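Local atomic coordinates of putative oxidoreductase YfjR (Streptomyces aurantiacus, PDB entry 4OQZ), a protein that reduces imines to amines as an S-selective imine reductase, probably with NADPH as the hydride donor bound to its Rossmann-type domain. Residues N59-L64 and D142-A147; T132-P137 and E149-K154; G117-P122 and L167-N172. One frame throughout, in Å; residues are numbered along the deposited sequence.

Contact 1: N59-L64 and D142-A147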
loop_
_atom_site.group_PDB
_atom_site.type_symbol
_atom_site.label_atom_id
_atom_site.label_comp_id
_atom_site.label_asym_id
_atom_site.label_seq_id
_atom_site.Cartn_x
_atom_site.Cartn_y
_atom_site.Cartn_z
ATOM N N ASN A 59 -39.228 14.115 -6.857
ATOM C CA ASN A 59 -39.059 12.679 -6.617
ATOM C C ASN A 59 -38.854 12.315 -5.163
ATOM O O ASN A 59 -38.284 13.096 -4.402
ATOM C CB ASN A 59 -37.830 12.142 -7.398
ATOM C CG ASN A 59 -37.844 12.377 -8.886
ATOM O OD1 ASN A 59 -37.115 13.217 -9.410
ATOM N ND2 ASN A 59 -38.723 11.700 -9.588
ATOM N N GLU A 60 -39.232 11.075 -4.809
ATOM C CA GLU A 60 -39.023 10.497 -3.476
ATOM C C GLU A 60 -37.510 10.194 -3.254
ATOM O O GLU A 60 -37.021 10.358 -2.132
ATOM C CB GLU A 60 -39.869 9.224 -3.305
ATOM C CG GLU A 60 -40.049 8.794 -1.853
ATOM C CD GLU A 60 -39.920 7.308 -1.564
ATOM O OE1 GLU A 60 -40.361 6.488 -2.404
ATOM O OE2 GLU A 60 -39.410 6.964 -0.472
ATOM N N LEU A 61 -36.785 9.741 -4.312
ATOM C CA LEU A 61 -35.340 9.464 -4.221
ATOM C C LEU A 61 -34.521 10.658 -4.717
ATOM O O LEU A 61 -34.663 11.053 -5.858
ATOM C CB LEU A 61 -34.914 8.176 -4.973
ATOM C CG LEU A 61 -33.443 7.706 -4.722
ATOM C CD1 LEU A 61 -33.247 7.184 -3.315
ATOM C CD2 LEU A 61 -33.066 6.610 -5.657
ATOM N N VAL A 62 -33.689 11.240 -3.842
ATOM C CA VAL A 62 -32.842 12.397 -4.155
ATOM C C VAL A 62 -31.362 12.010 -3.928
ATOM O O VAL A 62 -30.960 11.680 -2.799
ATOM C CB VAL A 62 -33.252 13.657 -3.346
ATOM C CG1 VAL A 62 -32.306 14.822 -3.602
ATOM C CG2 VAL A 62 -34.686 14.060 -3.655
ATOM N N ILE A 63 -30.574 12.062 -5.021
ATOM C CA ILE A 63 -29.151 11.743 -5.014
ATOM C C ILE A 63 -28.353 13.025 -4.848
ATOM O O ILE A 63 -28.480 13.931 -5.677
ATOM C CB ILE A 63 -28.737 10.947 -6.284
ATOM C CG1 ILE A 63 -29.600 9.671 -6.509
ATOM C CG2 ILE A 63 -27.242 10.629 -6.270
ATOM C CD1 ILE A 63 -29.458 8.471 -5.439
ATOM N N LEU A 64 -27.562 13.117 -3.762
ATOM C CA LEU A 64 -26.720 14.292 -3.504
ATOM C C LEU A 64 -25.230 13.970 -3.739
ATOM O O LEU A 64 -24.701 13.012 -3.181
ATOM C CB LEU A 64 -26.919 14.862 -2.100
ATOM C CG LEU A 64 -28.336 15.232 -1.719
ATOM C CD1 LEU A 64 -28.618 14.828 -0.324
ATOM C CD2 LEU A 64 -28.587 16.717 -1.935
ATOM N N ASP A 142 -33.113 -0.773 1.550
ATOM C CA ASP A 142 -33.823 -1.893 0.934
ATOM C C ASP A 142 -34.790 -1.467 -0.180
ATOM O O ASP A 142 -34.819 -2.105 -1.235
ATOM C CB ASP A 142 -34.584 -2.712 1.998
ATOM C CG ASP A 142 -33.715 -3.598 2.868
ATOM O OD1 ASP A 142 -32.743 -4.184 2.338
ATOM O OD2 ASP A 142 -34.033 -3.745 4.071
ATOM N N GLN A 143 -35.566 -0.395 0.055
ATOM C CA GLN A 143 -36.579 0.116 -0.872
ATOM C C GLN A 143 -35.971 0.649 -2.155
ATOM O O GLN A 143 -36.515 0.432 -3.238
ATOM C CB GLN A 143 -37.396 1.232 -0.183
ATOM C CG GLN A 143 -38.702 1.603 -0.894
ATOM C CD GLN A 143 -39.284 2.932 -0.448
ATOM O OE1 GLN A 143 -39.265 3.300 0.741
ATOM N NE2 GLN A 143 -39.853 3.667 -1.399
ATOM N N HIS A 144 -34.849 1.352 -2.031
ATOM C CA HIS A 144 -34.184 2.025 -3.144
ATOM C C HIS A 144 -32.892 1.350 -3.685
ATOM O O HIS A 144 -32.240 1.927 -4.545
ATOM C CB HIS A 144 -33.916 3.484 -2.745
ATOM C CG HIS A 144 -35.158 4.252 -2.418
ATOM N ND1 HIS A 144 -35.998 4.718 -3.412
ATOM C CD2 HIS A 144 -35.664 4.609 -1.213
ATOM C CE1 HIS A 144 -36.986 5.334 -2.787
ATOM N NE2 HIS A 144 -36.822 5.309 -1.465
ATOM N N ARG A 145 -32.556 0.132 -3.207
ATOM C CA ARG A 145 -31.349 -0.626 -3.597
ATOM C C ARG A 145 -31.121 -0.733 -5.133
ATOM O O ARG A 145 -30.000 -0.480 -5.595
ATOM C CB ARG A 145 -31.349 -1.999 -2.924
ATOM C CG ARG A 145 -30.110 -2.794 -3.195
ATOM C CD ARG A 145 -30.027 -3.923 -2.220
ATOM N NE ARG A 145 -28.716 -4.550 -2.293
ATOM C CZ ARG A 145 -28.300 -5.503 -1.475
ATOM N NH1 ARG A 145 -29.086 -5.933 -0.490
ATOM N NH2 ARG A 145 -27.089 -6.023 -1.621
ATOM N N ALA A 146 -32.168 -1.123 -5.895
ATOM C CA ALA A 146 -32.128 -1.216 -7.371
ATOM C C ALA A 146 -31.686 0.111 -8.013
ATOM O O ALA A 146 -30.918 0.083 -8.972
ATOM C CB ALA A 146 -33.483 -1.650 -7.931
ATOM N N ALA A 147 -32.135 1.263 -7.459
ATOM C CA ALA A 147 -31.753 2.593 -7.934
ATOM C C ALA A 147 -30.311 2.938 -7.571
ATOM O O ALA A 147 -29.618 3.531 -8.380
ATOM C CB ALA A 147 -32.702 3.644 -7.382
#

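Contact 2: T132-P137 and E149-K154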
loop_
_atom_site.group_PDB
_atom_site.type_symbol
_atom_site.label_atom_id
_atom_site.label_comp_id
_atom_site.label_asym_id
_atom_site.label_seq_id
_atom_site.Cartn_x
_atom_site.Cartn_y
_atom_site.Cartn_z
ATOM N N THR A 132 -20.197 0.705 -3.467
ATOM C CA THR A 132 -20.519 1.863 -2.631
ATOM C C THR A 132 -20.984 1.338 -1.287
ATOM O O THR A 132 -21.840 0.440 -1.218
ATOM C CB THR A 132 -21.590 2.753 -3.251
ATOM O OG1 THR A 132 -21.203 3.138 -4.564
ATOM C CG2 THR A 132 -21.867 4.045 -2.408
ATOM N N PHE A 133 -20.442 1.925 -0.219
ATOM C CA PHE A 133 -20.826 1.586 1.147
ATOM C C PHE A 133 -22.037 2.460 1.480
ATOM O O PHE A 133 -22.021 3.640 1.174
ATOM C CB PHE A 133 -19.693 1.938 2.140
ATOM C CG PHE A 133 -18.433 1.113 2.047
ATOM C CD1 PHE A 133 -18.415 -0.211 2.480
ATOM C CD2 PHE A 133 -17.253 1.671 1.579
ATOM C CE1 PHE A 133 -17.252 -0.973 2.386
ATOM C CE2 PHE A 133 -16.081 0.902 1.496
ATOM C CZ PHE A 133 -16.098 -0.413 1.871
ATOM N N TYR A 134 -23.053 1.885 2.098
ATOM C CA TYR A 134 -24.247 2.586 2.554
ATOM C C TYR A 134 -24.520 2.343 4.034
ATOM O O TYR A 134 -24.383 1.218 4.528
ATOM C CB TYR A 134 -25.483 2.210 1.732
ATOM C CG TYR A 134 -25.465 2.804 0.337
ATOM C CD1 TYR A 134 -25.756 4.148 0.125
ATOM C CD2 TYR A 134 -25.129 2.027 -0.768
ATOM C CE1 TYR A 134 -25.708 4.704 -1.148
ATOM C CE2 TYR A 134 -25.100 2.567 -2.050
ATOM C CZ TYR A 134 -25.391 3.909 -2.237
ATOM O OH TYR A 134 -25.341 4.476 -3.496
ATOM N N SER A 135 -24.885 3.414 4.743
ATOM C CA SER A 135 -25.261 3.339 6.135
ATOM C C SER A 135 -26.448 4.279 6.434
ATOM O O SER A 135 -26.675 5.246 5.706
ATOM C CB SER A 135 -24.061 3.528 7.061
ATOM O OG SER A 135 -23.584 4.861 7.142
ATOM N N GLY A 136 -27.249 3.912 7.426
ATOM C CA GLY A 136 -28.453 4.645 7.792
ATOM C C GLY A 136 -29.645 3.721 7.905
ATOM O O GLY A 136 -29.451 2.512 8.058
ATOM N N PRO A 137 -30.895 4.245 7.815
ATOM C CA PRO A 137 -32.077 3.380 7.995
ATOM C C PRO A 137 -32.261 2.284 6.943
ATOM O O PRO A 137 -32.443 2.571 5.754
ATOM C CB PRO A 137 -33.242 4.375 8.085
ATOM C CG PRO A 137 -32.600 5.698 8.430
ATOM C CD PRO A 137 -31.304 5.652 7.657
ATOM N N GLU A 149 -28.003 0.761 -7.329
ATOM C CA GLU A 149 -27.214 -0.147 -8.171
ATOM C C GLU A 149 -26.890 0.501 -9.541
ATOM O O GLU A 149 -26.017 0.004 -10.276
ATOM C CB GLU A 149 -27.916 -1.497 -8.370
ATOM C CG GLU A 149 -27.862 -2.376 -7.130
ATOM C CD GLU A 149 -28.596 -3.696 -7.249
ATOM O OE1 GLU A 149 -29.418 -3.865 -8.178
ATOM O OE2 GLU A 149 -28.339 -4.573 -6.398
ATOM N N VAL A 150 -27.580 1.614 -9.858
ATOM C CA VAL A 150 -27.347 2.364 -11.089
ATOM C C VAL A 150 -26.023 3.108 -10.912
ATOM O O VAL A 150 -25.228 3.115 -11.857
ATOM C CB VAL A 150 -28.534 3.270 -11.495
ATOM C CG1 VAL A 150 -28.205 4.123 -12.724
ATOM C CG2 VAL A 150 -29.786 2.443 -11.746
ATOM N N ILE A 151 -25.765 3.666 -9.697
ATOM C CA ILE A 151 -24.518 4.367 -9.339
ATOM C C ILE A 151 -23.321 3.394 -9.441
ATOM O O ILE A 151 -22.389 3.675 -10.193
ATOM C CB ILE A 151 -24.608 5.085 -7.960
ATOM C CG1 ILE A 151 -25.598 6.279 -8.038
ATOM C CG2 ILE A 151 -23.225 5.559 -7.471
ATOM C CD1 ILE A 151 -26.304 6.587 -6.630
ATOM N N THR A 152 -23.352 2.272 -8.697
ATOM C CA THR A 152 -22.340 1.203 -8.747
ATOM C C THR A 152 -23.064 -0.143 -8.646
ATOM O O THR A 152 -23.960 -0.278 -7.819
ATOM C CB THR A 152 -21.301 1.342 -7.622
ATOM O OG1 THR A 152 -21.958 1.329 -6.362
ATOM C CG2 THR A 152 -20.420 2.570 -7.755
ATOM N N GLY A 153 -22.672 -1.121 -9.470
ATOM C CA GLY A 153 -23.298 -2.447 -9.522
ATOM C C GLY A 153 -23.417 -3.149 -8.175
ATOM O O GLY A 153 -24.415 -3.825 -7.908
ATOM N N LYS A 154 -22.406 -2.938 -7.296
ATOM C CA LYS A 154 -22.378 -3.478 -5.946
ATOM C C LYS A 154 -22.643 -2.358 -4.936
ATOM O O LYS A 154 -22.188 -1.211 -5.117
ATOM C CB LYS A 154 -21.042 -4.179 -5.645
ATOM C CG LYS A 154 -20.650 -5.293 -6.613
ATOM C CD LYS A 154 -19.141 -5.586 -6.486
ATOM C CE LYS A 154 -18.649 -6.677 -7.409
ATOM N NZ LYS A 154 -17.161 -6.748 -7.428
HETATM O O HOH W 1 -24.219 2.734 -5.371
#

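Contact 3: G117-P122 and L167-N172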
loop_
_atom_site.group_PDB
_atom_site.type_symbol
_atom_site.label_atom_id
_atom_site.label_comp_id
_atom_site.label_asym_id
_atom_site.label_seq_id
_atom_site.Cartn_x
_atom_site.Cartn_y
_atom_site.Cartn_z
ATOM N N GLY A 117 -20.562 5.933 0.510
ATOM C CA GLY A 117 -19.129 6.022 0.233
ATOM C C GLY A 117 -18.794 5.329 -1.080
ATOM O O GLY A 117 -18.560 4.116 -1.070
ATOM N N VAL A 118 -18.789 6.091 -2.223
ATOM C CA VAL A 118 -18.556 5.581 -3.598
ATOM C C VAL A 118 -17.082 5.241 -3.855
ATOM O O VAL A 118 -16.250 6.142 -3.956
ATOM C CB VAL A 118 -19.132 6.512 -4.738
ATOM C CG1 VAL A 118 -19.175 5.786 -6.081
ATOM C CG2 VAL A 118 -20.513 7.068 -4.392
ATOM N N LEU A 119 -16.770 3.948 -4.030
ATOM C CA LEU A 119 -15.400 3.509 -4.333
ATOM C C LEU A 119 -15.261 3.425 -5.858
ATOM O O LEU A 119 -15.127 2.338 -6.433
ATOM C CB LEU A 119 -15.075 2.157 -3.678
ATOM C CG LEU A 119 -15.185 2.055 -2.165
ATOM C CD1 LEU A 119 -14.713 0.688 -1.717
ATOM C CD2 LEU A 119 -14.416 3.192 -1.460
ATOM N N SER A 120 -15.370 4.586 -6.501
ATOM C CA SER A 120 -15.316 4.711 -7.941
ATOM C C SER A 120 -14.946 6.078 -8.416
ATOM O O SER A 120 -15.541 7.061 -7.981
ATOM C CB SER A 120 -16.652 4.330 -8.586
ATOM O OG SER A 120 -16.509 4.212 -9.996
ATOM N N PRO A 121 -14.054 6.142 -9.428
ATOM C CA PRO A 121 -13.838 7.421 -10.130
ATOM C C PRO A 121 -15.079 7.674 -11.026
ATOM O O PRO A 121 -15.839 6.716 -11.236
ATOM C CB PRO A 121 -12.592 7.140 -10.990
ATOM C CG PRO A 121 -12.656 5.686 -11.268
ATOM C CD PRO A 121 -13.306 5.030 -10.079
ATOM N N PRO A 122 -15.290 8.883 -11.623
ATOM C CA PRO A 122 -16.478 9.084 -12.491
ATOM C C PRO A 122 -16.662 8.135 -13.692
ATOM O O PRO A 122 -17.818 7.792 -13.916
ATOM C CB PRO A 122 -16.396 10.560 -12.888
ATOM C CG PRO A 122 -15.542 11.182 -11.842
ATOM C CD PRO A 122 -14.528 10.144 -11.494
ATOM N N LEU A 167 -16.969 6.146 7.616
ATOM C CA LEU A 167 -15.841 5.498 8.272
ATOM C C LEU A 167 -15.180 4.563 7.269
ATOM O O LEU A 167 -13.997 4.735 6.971
ATOM C CB LEU A 167 -16.361 4.698 9.488
ATOM C CG LEU A 167 -15.482 4.497 10.701
ATOM C CD1 LEU A 167 -15.969 3.282 11.459
ATOM C CD2 LEU A 167 -14.001 4.294 10.355
ATOM N N MET A 168 -15.964 3.637 6.675
ATOM C CA MET A 168 -15.485 2.689 5.650
ATOM C C MET A 168 -14.804 3.401 4.502
ATOM O O MET A 168 -13.734 2.962 4.033
ATOM C CB MET A 168 -16.659 1.839 5.149
ATOM C CG MET A 168 -16.511 0.327 5.393
ATOM S SD MET A 168 -15.844 -0.313 6.951
ATOM C CE MET A 168 -16.897 0.406 8.037
ATOM N N TYR A 169 -15.404 4.543 4.068
ATOM C CA TYR A 169 -14.804 5.365 3.038
ATOM C C TYR A 169 -13.406 5.862 3.477
ATOM O O TYR A 169 -12.447 5.679 2.712
ATOM C CB TYR A 169 -15.731 6.533 2.623
ATOM C CG TYR A 169 -15.235 7.244 1.383
ATOM C CD1 TYR A 169 -15.485 6.728 0.112
ATOM C CD2 TYR A 169 -14.425 8.373 1.481
ATOM C CE1 TYR A 169 -14.994 7.359 -1.035
ATOM C CE2 TYR A 169 -13.904 8.992 0.345
ATOM C CZ TYR A 169 -14.214 8.498 -0.909
ATOM O OH TYR A 169 -13.714 9.125 -2.019
ATOM N N GLN A 170 -13.282 6.396 4.720
ATOM C CA GLN A 170 -11.991 6.878 5.241
ATOM C C GLN A 170 -10.958 5.757 5.374
ATOM O O GLN A 170 -9.786 5.961 5.050
ATOM C CB GLN A 170 -12.141 7.668 6.557
ATOM C CG GLN A 170 -13.106 8.863 6.507
ATOM C CD GLN A 170 -12.775 9.912 5.470
ATOM O OE1 GLN A 170 -11.626 10.112 5.075
ATOM N NE2 GLN A 170 -13.791 10.589 4.984
ATOM N N LEU A 171 -11.420 4.555 5.782
ATOM C CA LEU A 171 -10.605 3.356 5.966
ATOM C C LEU A 171 -9.968 2.999 4.645
ATOM O O LEU A 171 -8.782 2.668 4.600
ATOM C CB LEU A 171 -11.469 2.202 6.515
ATOM C CG LEU A 171 -11.230 1.663 7.942
ATOM C CD1 LEU A 171 -10.377 2.592 8.822
ATOM C CD2 LEU A 171 -12.529 1.336 8.627
ATOM N N ASN A 172 -10.732 3.153 3.549
ATOM C CA ASN A 172 -10.233 2.950 2.203
ATOM C C ASN A 172 -9.137 3.990 1.837
ATOM O O ASN A 172 -8.102 3.625 1.279
ATOM C CB ASN A 172 -11.394 3.053 1.194
ATOM C CG ASN A 172 -11.001 2.667 -0.199
ATOM O OD1 ASN A 172 -10.463 3.463 -0.981
ATOM N ND2 ASN A 172 -11.226 1.415 -0.525
#

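Contact 1: N59-L64 and D142-A147
The imidazole of H144 meets L61 on one face and E60 at its edge. L61 CD1 sits over the face as a CH-pi contact, 3.9 Å from the ring centroid and 24° off the ring normal, displaced toward the rim so that its nearest ring atom is CG. The opposite face is covered at its rim by CG of Q143, the preceding residue of the same helix. At the edge lies the carboxylate of E60: H144 NE2 donates to E60 OE2 over 3.2 Å, with the oxygen almost exactly in the ring plane. On the glutamate's side the donor stands well above the carboxylate plane, which is turned 62° from the imidazole. Such a His-carboxylate bond would tend to stabilise a protonated imidazole. The second oxygen, E60 OE1, takes a weak bond from Q143 NE2 at 3.0 Å, the two side chains meeting tip to tip. Deeper in, the other branch of L61 presses CD2 against A147 CB at 3.5 Å, a tight fit; with CG anti to the backbone N (chi1 -171°), the fork of L61 is carried toward the helix. Polar at its outer margin and apolar beneath, the contact lays helix 138-151 on strand 61-64 of the Rossmann-type sheet, between strands 4-8 and 87-90, with V87 also touching H144 and Y21 of helix 12-23 bonding A147 O.

Contact 2: T132-P137 and E149-K154
T132 and T152 meet hydroxyl to hydroxyl, their side chains crossing at about a right angle. T132 OG1 donates to T152 OG1 over 2.7 Å, and T152 OG1 in turn donates to K154 O at 2.8 Å. A water completes the set by donating to T152 OG1, also over 2.8 Å. This one hydroxyl therefore gives one bond and receives two. Its torsion explains the reach: OG1 of T152 lies between the backbone N and the carbonyl carbon (chi1 58°), the crowded position, which sets it within reach of both T132 OG1 and the carbonyl of K154, two residues on. That carbonyl, K154 O, has a second donor in T132 N, whose bond of 3.2 Å is weak. The water in turn bonds Y134 OH at 2.8 Å, in the plane of the phenol ring and at its edge, so that a side chain two residues along the strand joins the same network. Carbon contributes little: I151 CD1 lies 3.9 Å from Y134 OH. A chain of hydroxyls and one water thus joins the chain just beyond helix 138-151 to strand 131-135. In topology this closes a beta-alpha-beta unit, in which strand 131-135 leads through helix 138-151 to the parallel strand 154-159, with T132 also bonded through its backbone to D156. V118 of the neighbouring strand 112-119 touches both threonines, and I151 packs on M17 and Y21 of helix 12-23.

Contact 3: G117-P122 and L167-N172
Y169 lays its ring beside the backbone of G117 and V118, and about one turn further along the helix N172 faces L119. The tyrosine CG is anti to the backbone N (chi1 -170°), and the CD1-CE1 side of the ring is the part that meets the strand. CD1 comes within 3.7 Å of G117 CA, an oblique approach, while CE1 points at V118 O from 3.4 Å, with that carbonyl oxygen in the ring plane at the edge. The approach relies on the bare CA of G117: a CB there would be only 3.1 Å from Y169 CB, a tight distance. L119 and N172 reach toward each other tip to tip, L119 CD2 standing 3.7 Å from N172 CG; the same methyl also touches Y169 CD1 at 4.0 Å. An alanine in place of Y169 would probably open a gap beside G117 and L119 CD2 and leave V118 O without its aromatic neighbour. The axes of strand 117-119 and helix 167-172 approach to 8.3 Å, at 35° between their directions. No hydrogen bond crosses the two segments; the contact between the Rossmann-type domain and helix 163-191 rests here on shape, with V118 O at the tyrosine's edge as a polar element.

Overall arrangement
Contacts 1 and 2 share helix 138-151, and their centres lie about 10 Å apart; they join where I63 CD1 packs on I151 CD1 at 3.9 Å. Contact 2 passes to contact 3 through the sheet, because strands 131-135 and 112-119 are neighbours: G117 N and F133 O form a probable hydrogen bond of 2.8 Å. The F133 ring reaches both segments of contact 3, CE1 lying 3.4 Å from M168 CG and CE2 3.5 Å from L119 CD1. Contacts 1 and 3 do not touch, their centres being about 19 Å apart. The series thus runs from the outer face of the nucleotide-binding type domain to helix 163-191. The F133 ring also meets that of Y203 of the second subunit.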